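Local coordinates for chitin-binding type-4 domain-containing protein (Photorhabdus laumondii subsp. laumondii, PDB 6T5Z) that is a copper-dependent lytic polysaccharide monooxygenase of family AA10, which probably cleaves chitin by oxidation, at residues 81-95 / 123-137. Residues are numbered along the deposited sequence; the frame is centred on the assembly and turned at random.
Sequences EFQWEIMIQHKTSSW and EDYQEKMPSSRVINK. With CU (copper (II) ion), chain D.
Trp95 meets Val134 at the apolar centre. Val134 CG1 lies over the six-membered ring, 4.0 Å from its centroid, a CH-pi contact. Thr92 CG2 sits over the rim of the opposite face. Pro130 CB meets the ring edge at Trp95 CZ2 (3.9 Å). The five-membered ring turns its edge to the face of Tyr125, planes at 82°, with Trp95 NE1 over the phenol ring centre, a T-shaped pair. Asn136 sets its amide tilted over the Val134 face of the indole, ND2 3.5 Å from Trp95 CG. Its ND2 donates to Glu123 OE1 (2.9 Å), while OD1 is hydrogen-bonded to Tyr97 OH. Strands 81-86 and 133-137 pair antiparallel, with Phe82-Asn136 and Trp84-Val134 as hydrogen-bonded pairs. Trp95 and Glu123 pair likewise in the second sheet. His90 NE2 binds copper, with His1 completing the histidine brace. Beside it, Gln89 NE2 donates to Pro130 O (2.8 Å) in both the amide and carbonyl planes, at 174°. Lys91 NZ reaches Glu127 O (2.6 Å), and a water joins it to Glu127 OE1. At the far edge Lys137 NZ forms a salt bridge to Glu81 OE2 (2.8 Å). A buried aromatic centre thus joins both sheets of the immunoglobulin-like LPMO core, and the side-chain-to-backbone bonds flanking His90 are consistent with a fixed loop course.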
loop_
_atom_site.group_PDB
_atom_site.type_symbol
_atom_site.label_atom_id
_atom_site.label_comp_id
_atom_site.label_asym_id
_atom_site.label_seq_id
_atom_site.Cartn_x
_atom_site.Cartn_y
_atom_site.Cartn_z
ATOM N N GLU A 81 -6.831 -8.909 6.957
ATOM C CA GLU A 81 -6.670 -9.546 5.659
ATOM C C GLU A 81 -6.598 -8.475 4.585
ATOM O O GLU A 81 -7.407 -7.537 4.582
ATOM C CB GLU A 81 -7.844 -10.491 5.340
ATOM C CG GLU A 81 -7.957 -11.702 6.246
ATOM C CD GLU A 81 -8.970 -12.701 5.731
ATOM O OE1 GLU A 81 -9.678 -12.384 4.747
ATOM O OE2 GLU A 81 -9.057 -13.804 6.303
ATOM N N PHE A 82 -5.657 -8.630 3.657
ATOM C CA PHE A 82 -5.517 -7.754 2.504
ATOM C C PHE A 82 -5.915 -8.509 1.243
ATOM O O PHE A 82 -5.446 -9.627 1.010
ATOM C CB PHE A 82 -4.079 -7.243 2.379
ATOM C CG PHE A 82 -3.606 -6.495 3.585
ATOM C CD1 PHE A 82 -2.915 -7.147 4.590
ATOM C CD2 PHE A 82 -3.875 -5.141 3.732
ATOM C CE1 PHE A 82 -2.478 -6.474 5.698
ATOM C CE2 PHE A 82 -3.439 -4.453 4.857
ATOM C CZ PHE A 82 -2.727 -5.125 5.840
ATOM N N GLN A 83 -6.757 -7.894 0.424
ATOM C CA GLN A 83 -7.213 -8.489 -0.829
ATOM C C GLN A 83 -6.690 -7.669 -2.000
ATOM O O GLN A 83 -6.965 -6.464 -2.086
ATOM C CB GLN A 83 -8.737 -8.569 -0.893
ATOM C CG GLN A 83 -9.269 -9.232 -2.153
ATOM C CD GLN A 83 -10.783 -9.356 -2.131
ATOM O OE1 GLN A 83 -11.328 -10.435 -1.877
ATOM N NE2 GLN A 83 -11.474 -8.239 -2.379
ATOM N N TRP A 84 -5.970 -8.332 -2.904
ATOM C CA TRP A 84 -5.519 -7.751 -4.161
ATOM C C TRP A 84 -6.410 -8.209 -5.306
ATOM O O TRP A 84 -6.744 -9.393 -5.404
ATOM C CB TRP A 84 -4.081 -8.160 -4.485
ATOM C CG TRP A 84 -2.981 -7.519 -3.674
ATOM C CD1 TRP A 84 -2.608 -7.820 -2.395
ATOM C CD2 TRP A 84 -2.076 -6.501 -4.126
ATOM N NE1 TRP A 84 -1.536 -7.046 -2.017
ATOM C CE2 TRP A 84 -1.188 -6.233 -3.066
ATOM C CE3 TRP A 84 -1.932 -5.792 -5.329
ATOM C CZ2 TRP A 84 -0.186 -5.267 -3.161
ATOM C CZ3 TRP A 84 -0.926 -4.841 -5.423
ATOM C CH2 TRP A 84 -0.070 -4.590 -4.348
ATOM N N GLU A 85 -6.758 -7.263 -6.192
ATOM C CA GLU A 85 -7.347 -7.544 -7.498
ATOM C C GLU A 85 -6.205 -7.526 -8.509
ATOM O O GLU A 85 -5.559 -6.490 -8.717
ATOM C CB GLU A 85 -8.427 -6.517 -7.855
ATOM C CG GLU A 85 -9.539 -6.396 -6.828
ATOM C CD GLU A 85 -10.555 -7.534 -6.891
ATOM O OE1 GLU A 85 -10.431 -8.407 -7.769
ATOM O OE2 GLU A 85 -11.497 -7.551 -6.066
ATOM N N ILE A 86 -5.926 -8.681 -9.101
ATOM C CA ILE A 86 -4.771 -8.863 -9.978
ATOM C C ILE A 86 -5.280 -8.757 -11.412
ATOM O O ILE A 86 -5.715 -9.742 -12.017
ATOM C CB ILE A 86 -4.082 -10.194 -9.703
ATOM C CG1 ILE A 86 -3.668 -10.263 -8.231
ATOM C CG2 ILE A 86 -2.892 -10.416 -10.650
ATOM C CD1 ILE A 86 -2.709 -9.155 -7.813
ATOM N N MET A 87 -5.246 -7.539 -11.970
ATOM C CA MET A 87 -5.770 -7.338 -13.319
ATOM C C MET A 87 -4.904 -8.020 -14.373
ATOM O O MET A 87 -5.420 -8.517 -15.380
ATOM C CB MET A 87 -5.893 -5.850 -13.622
ATOM C CG MET A 87 -6.948 -5.150 -12.820
ATOM S SD MET A 87 -7.086 -3.462 -13.383
ATOM C CE MET A 87 -7.827 -3.684 -15.000
ATOM N N ILE A 88 -3.589 -8.046 -14.176
ATOM C CA ILE A 88 -2.692 -8.794 -15.051
ATOM C C ILE A 88 -1.792 -9.641 -14.160
ATOM O O ILE A 88 -1.026 -9.101 -13.352
ATOM C CB ILE A 88 -1.867 -7.878 -15.971
ATOM C CG1 ILE A 88 -2.791 -6.985 -16.804
ATOM C CG2 ILE A 88 -0.982 -8.713 -16.883
ATOM C CD1 ILE A 88 -2.066 -5.970 -17.652
ATOM N N GLN A 89 -1.908 -10.962 -14.285
ATOM C CA GLN A 89 -1.161 -11.883 -13.439
ATOM C C GLN A 89 0.301 -11.953 -13.863
ATOM O O GLN A 89 0.617 -11.996 -15.056
ATOM C CB GLN A 89 -1.775 -13.284 -13.502
ATOM C CG GLN A 89 -3.197 -13.370 -12.999
ATOM C CD GLN A 89 -3.954 -14.509 -13.645
ATOM O OE1 GLN A 89 -4.601 -14.328 -14.674
ATOM N NE2 GLN A 89 -3.869 -15.690 -13.057
ATOM N N HIS A 90 1.196 -11.947 -12.871
ATOM C CA HIS A 90 2.628 -12.096 -13.087
ATOM C C HIS A 90 3.195 -13.008 -12.018
ATOM O O HIS A 90 2.739 -12.984 -10.872
ATOM C CB HIS A 90 3.390 -10.769 -13.002
ATOM C CG HIS A 90 2.804 -9.669 -13.825
ATOM N ND1 HIS A 90 2.703 -9.735 -15.197
ATOM C CD2 HIS A 90 2.316 -8.458 -13.467
ATOM C CE1 HIS A 90 2.168 -8.614 -15.648
ATOM N NE2 HIS A 90 1.927 -7.824 -14.619
ATOM N N LYS A 91 4.212 -13.783 -12.395
ATOM C CA LYS A 91 4.907 -14.631 -11.438
ATOM C C LYS A 91 5.406 -13.789 -10.272
ATOM O O LYS A 91 5.968 -12.705 -10.463
ATOM C CB LYS A 91 6.066 -15.360 -12.125
ATOM C CG LYS A 91 5.625 -16.424 -13.136
ATOM C CD LYS A 91 6.828 -16.997 -13.907
ATOM C CE LYS A 91 7.882 -17.568 -12.976
ATOM N NZ LYS A 91 7.484 -18.887 -12.393
ATOM N N THR A 92 5.213 -14.304 -9.059
ATOM C CA THR A 92 5.252 -13.496 -7.848
ATOM C C THR A 92 6.297 -14.015 -6.867
ATOM O O THR A 92 6.269 -15.187 -6.496
ATOM C CB THR A 92 3.870 -13.495 -7.195
ATOM O OG1 THR A 92 2.935 -12.865 -8.084
ATOM C CG2 THR A 92 3.889 -12.752 -5.862
ATOM N N SER A 93 7.200 -13.130 -6.430
ATOM C CA SER A 93 8.103 -13.472 -5.334
ATOM C C SER A 93 7.370 -13.462 -3.999
ATOM O O SER A 93 7.490 -14.406 -3.208
ATOM C CB SER A 93 9.279 -12.496 -5.277
ATOM O OG SER A 93 10.154 -12.654 -6.379
ATOM N N SER A 94 6.600 -12.407 -3.729
ATOM C CA SER A 94 6.030 -12.263 -2.395
ATOM C C SER A 94 4.965 -11.178 -2.373
ATOM O O SER A 94 4.868 -10.358 -3.288
ATOM C CB SER A 94 7.100 -11.914 -1.369
ATOM O OG SER A 94 7.628 -10.626 -1.651
ATOM N N TRP A 95 4.188 -11.202 -1.294
ATOM C CA TRP A 95 3.298 -10.131 -0.856
ATOM C C TRP A 95 3.776 -9.719 0.527
ATOM O O TRP A 95 3.974 -10.580 1.387
ATOM C CB TRP A 95 1.844 -10.618 -0.777
ATOM C CG TRP A 95 1.461 -11.462 -1.940
ATOM C CD1 TRP A 95 1.686 -12.809 -2.100
ATOM C CD2 TRP A 95 0.816 -11.017 -3.135
ATOM N NE1 TRP A 95 1.200 -13.221 -3.319
ATOM C CE2 TRP A 95 0.662 -12.140 -3.970
ATOM C CE3 TRP A 95 0.349 -9.772 -3.577
ATOM C CZ2 TRP A 95 0.070 -12.061 -5.226
ATOM C CZ3 TRP A 95 -0.249 -9.697 -4.823
ATOM C CH2 TRP A 95 -0.373 -10.827 -5.635
ATOM N N GLU A 123 4.301 -12.982 2.831
ATOM C CA GLU A 123 3.874 -14.254 2.265
ATOM C C GLU A 123 4.696 -14.545 1.017
ATOM O O GLU A 123 4.629 -13.801 0.032
ATOM C CB GLU A 123 2.378 -14.247 1.954
ATOM C CG GLU A 123 1.876 -15.593 1.452
ATOM C CD GLU A 123 0.357 -15.676 1.366
ATOM O OE1 GLU A 123 -0.344 -14.859 2.021
ATOM O OE2 GLU A 123 -0.131 -16.572 0.642
ATOM N N ASP A 124 5.473 -15.623 1.070
ATOM C CA ASP A 124 6.338 -16.037 -0.027
ATOM C C ASP A 124 5.524 -16.852 -1.032
ATOM O O ASP A 124 4.875 -17.832 -0.660
ATOM C CB ASP A 124 7.502 -16.855 0.555
ATOM C CG ASP A 124 8.613 -17.146 -0.442
ATOM O OD1 ASP A 124 8.406 -17.067 -1.668
ATOM O OD2 ASP A 124 9.730 -17.489 0.025
ATOM N N TYR A 125 5.533 -16.436 -2.302
ATOM C CA TYR A 125 4.809 -17.154 -3.347
ATOM C C TYR A 125 5.711 -18.005 -4.225
ATOM O O TYR A 125 5.208 -18.665 -5.143
ATOM C CB TYR A 125 4.016 -16.179 -4.224
ATOM C CG TYR A 125 2.523 -16.289 -4.055
ATOM C CD1 TYR A 125 1.950 -16.320 -2.787
ATOM C CD2 TYR A 125 1.683 -16.339 -5.157
ATOM C CE1 TYR A 125 0.573 -16.408 -2.623
ATOM C CE2 TYR A 125 0.302 -16.415 -5.003
ATOM C CZ TYR A 125 -0.243 -16.450 -3.738
ATOM O OH TYR A 125 -1.614 -16.536 -3.588
ATOM N N GLN A 126 7.024 -17.975 -3.988
ATOM C CA GLN A 126 7.964 -18.912 -4.597
ATOM C C GLN A 126 7.903 -18.866 -6.124
ATOM O O GLN A 126 8.074 -19.882 -6.798
ATOM C CB GLN A 126 7.725 -20.336 -4.077
ATOM C CG GLN A 126 7.806 -20.472 -2.555
ATOM C CD GLN A 126 7.893 -21.926 -2.105
ATOM O OE1 GLN A 126 8.653 -22.711 -2.670
ATOM N NE2 GLN A 126 7.113 -22.290 -1.091
ATOM N N GLU A 127 7.649 -17.671 -6.671
ATOM C CA GLU A 127 7.685 -17.371 -8.105
ATOM C C GLU A 127 6.515 -17.977 -8.865
ATOM O O GLU A 127 6.549 -18.060 -10.095
ATOM C CB GLU A 127 9.013 -17.801 -8.746
ATOM C CG GLU A 127 10.222 -17.235 -8.045
ATOM C CD GLU A 127 11.504 -17.409 -8.827
ATOM O OE1 GLU A 127 11.539 -18.246 -9.756
ATOM O OE2 GLU A 127 12.478 -16.701 -8.502
ATOM N N LYS A 128 5.473 -18.396 -8.155
ATOM C CA LYS A 128 4.299 -18.991 -8.765
ATOM C C LYS A 128 3.378 -17.913 -9.335
ATOM O O LYS A 128 3.395 -16.753 -8.914
ATOM C CB LYS A 128 3.550 -19.843 -7.741
ATOM C CG LYS A 128 4.289 -21.117 -7.366
ATOM C CD LYS A 128 3.502 -21.995 -6.396
ATOM C CE LYS A 128 3.491 -21.417 -4.987
ATOM N NZ LYS A 128 3.082 -22.454 -3.993
ATOM N N MET A 129 2.576 -18.322 -10.311
ATOM C CA MET A 129 1.604 -17.432 -10.933
ATOM C C MET A 129 0.392 -17.300 -10.017
ATOM O O MET A 129 -0.219 -18.318 -9.668
ATOM C CB MET A 129 1.192 -17.985 -12.299
ATOM C CG MET A 129 0.299 -17.066 -13.138
ATOM S SD MET A 129 1.168 -15.578 -13.699
ATOM C CE MET A 129 2.376 -16.310 -14.785
ATOM N N PRO A 130 0.017 -16.093 -9.599
ATOM C CA PRO A 130 -1.114 -15.944 -8.684
ATOM C C PRO A 130 -2.435 -16.055 -9.426
ATOM O O PRO A 130 -2.515 -15.881 -10.641
ATOM C CB PRO A 130 -0.929 -14.529 -8.125
ATOM C CG PRO A 130 -0.334 -13.777 -9.288
ATOM C CD PRO A 130 0.545 -14.786 -10.029
ATOM N N SER A 131 -3.482 -16.347 -8.664
ATOM C CA SER A 131 -4.823 -16.241 -9.208
ATOM C C SER A 131 -5.167 -14.762 -9.420
ATOM O O SER A 131 -4.376 -13.858 -9.121
ATOM C CB SER A 131 -5.828 -16.932 -8.289
ATOM O OG SER A 131 -5.805 -16.373 -6.989
ATOM N N SER A 132 -6.370 -14.507 -9.930
ATOM C CA SER A 132 -6.750 -13.145 -10.284
ATOM C C SER A 132 -7.234 -12.326 -9.090
ATOM O O SER A 132 -7.399 -11.104 -9.210
ATOM C CB SER A 132 -7.817 -13.194 -11.376
ATOM O OG SER A 132 -7.262 -13.794 -12.540
ATOM N N ARG A 133 -7.474 -12.969 -7.952
ATOM C CA ARG A 133 -7.752 -12.285 -6.699
ATOM C C ARG A 133 -6.974 -13.012 -5.613
ATOM O O ARG A 133 -6.991 -14.247 -5.558
ATOM C CB ARG A 133 -9.257 -12.267 -6.401
ATOM C CG ARG A 133 -9.641 -11.492 -5.162
ATOM C CD ARG A 133 -11.150 -11.278 -5.104
ATOM N NE ARG A 133 -11.852 -12.548 -5.188
ATOM C CZ ARG A 133 -12.024 -13.377 -4.163
ATOM N NH1 ARG A 133 -11.548 -13.067 -2.960
ATOM N NH2 ARG A 133 -12.684 -14.517 -4.339
ATOM N N VAL A 134 -6.264 -12.257 -4.775
ATOM C CA VAL A 134 -5.339 -12.823 -3.800
ATOM C C VAL A 134 -5.650 -12.242 -2.430
ATOM O O VAL A 134 -5.896 -11.040 -2.304
ATOM C CB VAL A 134 -3.876 -12.534 -4.185
ATOM C CG1 VAL A 134 -2.946 -12.848 -3.014
ATOM C CG2 VAL A 134 -3.497 -13.328 -5.421
ATOM N N ILE A 135 -5.652 -13.090 -1.405
ATOM C CA ILE A 135 -5.862 -12.650 -0.029
ATOM C C ILE A 135 -4.657 -13.042 0.818
ATOM O O ILE A 135 -4.246 -14.208 0.827
ATOM C CB ILE A 135 -7.162 -13.226 0.563
ATOM C CG1 ILE A 135 -8.393 -12.557 -0.074
ATOM C CG2 ILE A 135 -7.180 -13.049 2.062
ATOM C CD1 ILE A 135 -9.715 -13.020 0.509
ATOM N N ASN A 136 -4.096 -12.071 1.539
ATOM C CA ASN A 136 -2.996 -12.307 2.473
ATOM C C ASN A 136 -3.497 -12.094 3.895
ATOM O O ASN A 136 -3.993 -11.010 4.222
ATOM C CB ASN A 136 -1.819 -11.371 2.203
ATOM C CG ASN A 136 -1.335 -11.425 0.764
ATOM O OD1 ASN A 136 -1.252 -10.391 0.092
ATOM N ND2 ASN A 136 -1.001 -12.620 0.293
ATOM N N LYS A 137 -3.343 -13.110 4.741
ATOM C CA LYS A 137 -3.749 -13.022 6.136
ATOM C C LYS A 137 -2.568 -12.557 6.984
ATOM O O LYS A 137 -1.468 -13.126 6.905
ATOM C CB LYS A 137 -4.267 -14.372 6.636
ATOM C CG LYS A 137 -5.528 -14.872 5.940
ATOM C CD LYS A 137 -5.880 -16.255 6.473
ATOM C CE LYS A 137 -6.980 -16.938 5.677
ATOM N NZ LYS A 137 -8.325 -16.460 6.089
HETATM CU CU CU D . 1.283 -5.933 -14.661
HETATM O O HOH W 1 -6.204 -11.711 -13.960
HETATM O O HOH W 2 10.241 -19.567 -11.846
HETATM O O HOH W 3 1.490 -5.934 -17.056
HETATM O O HOH W 4 3.495 -5.366 -15.077
#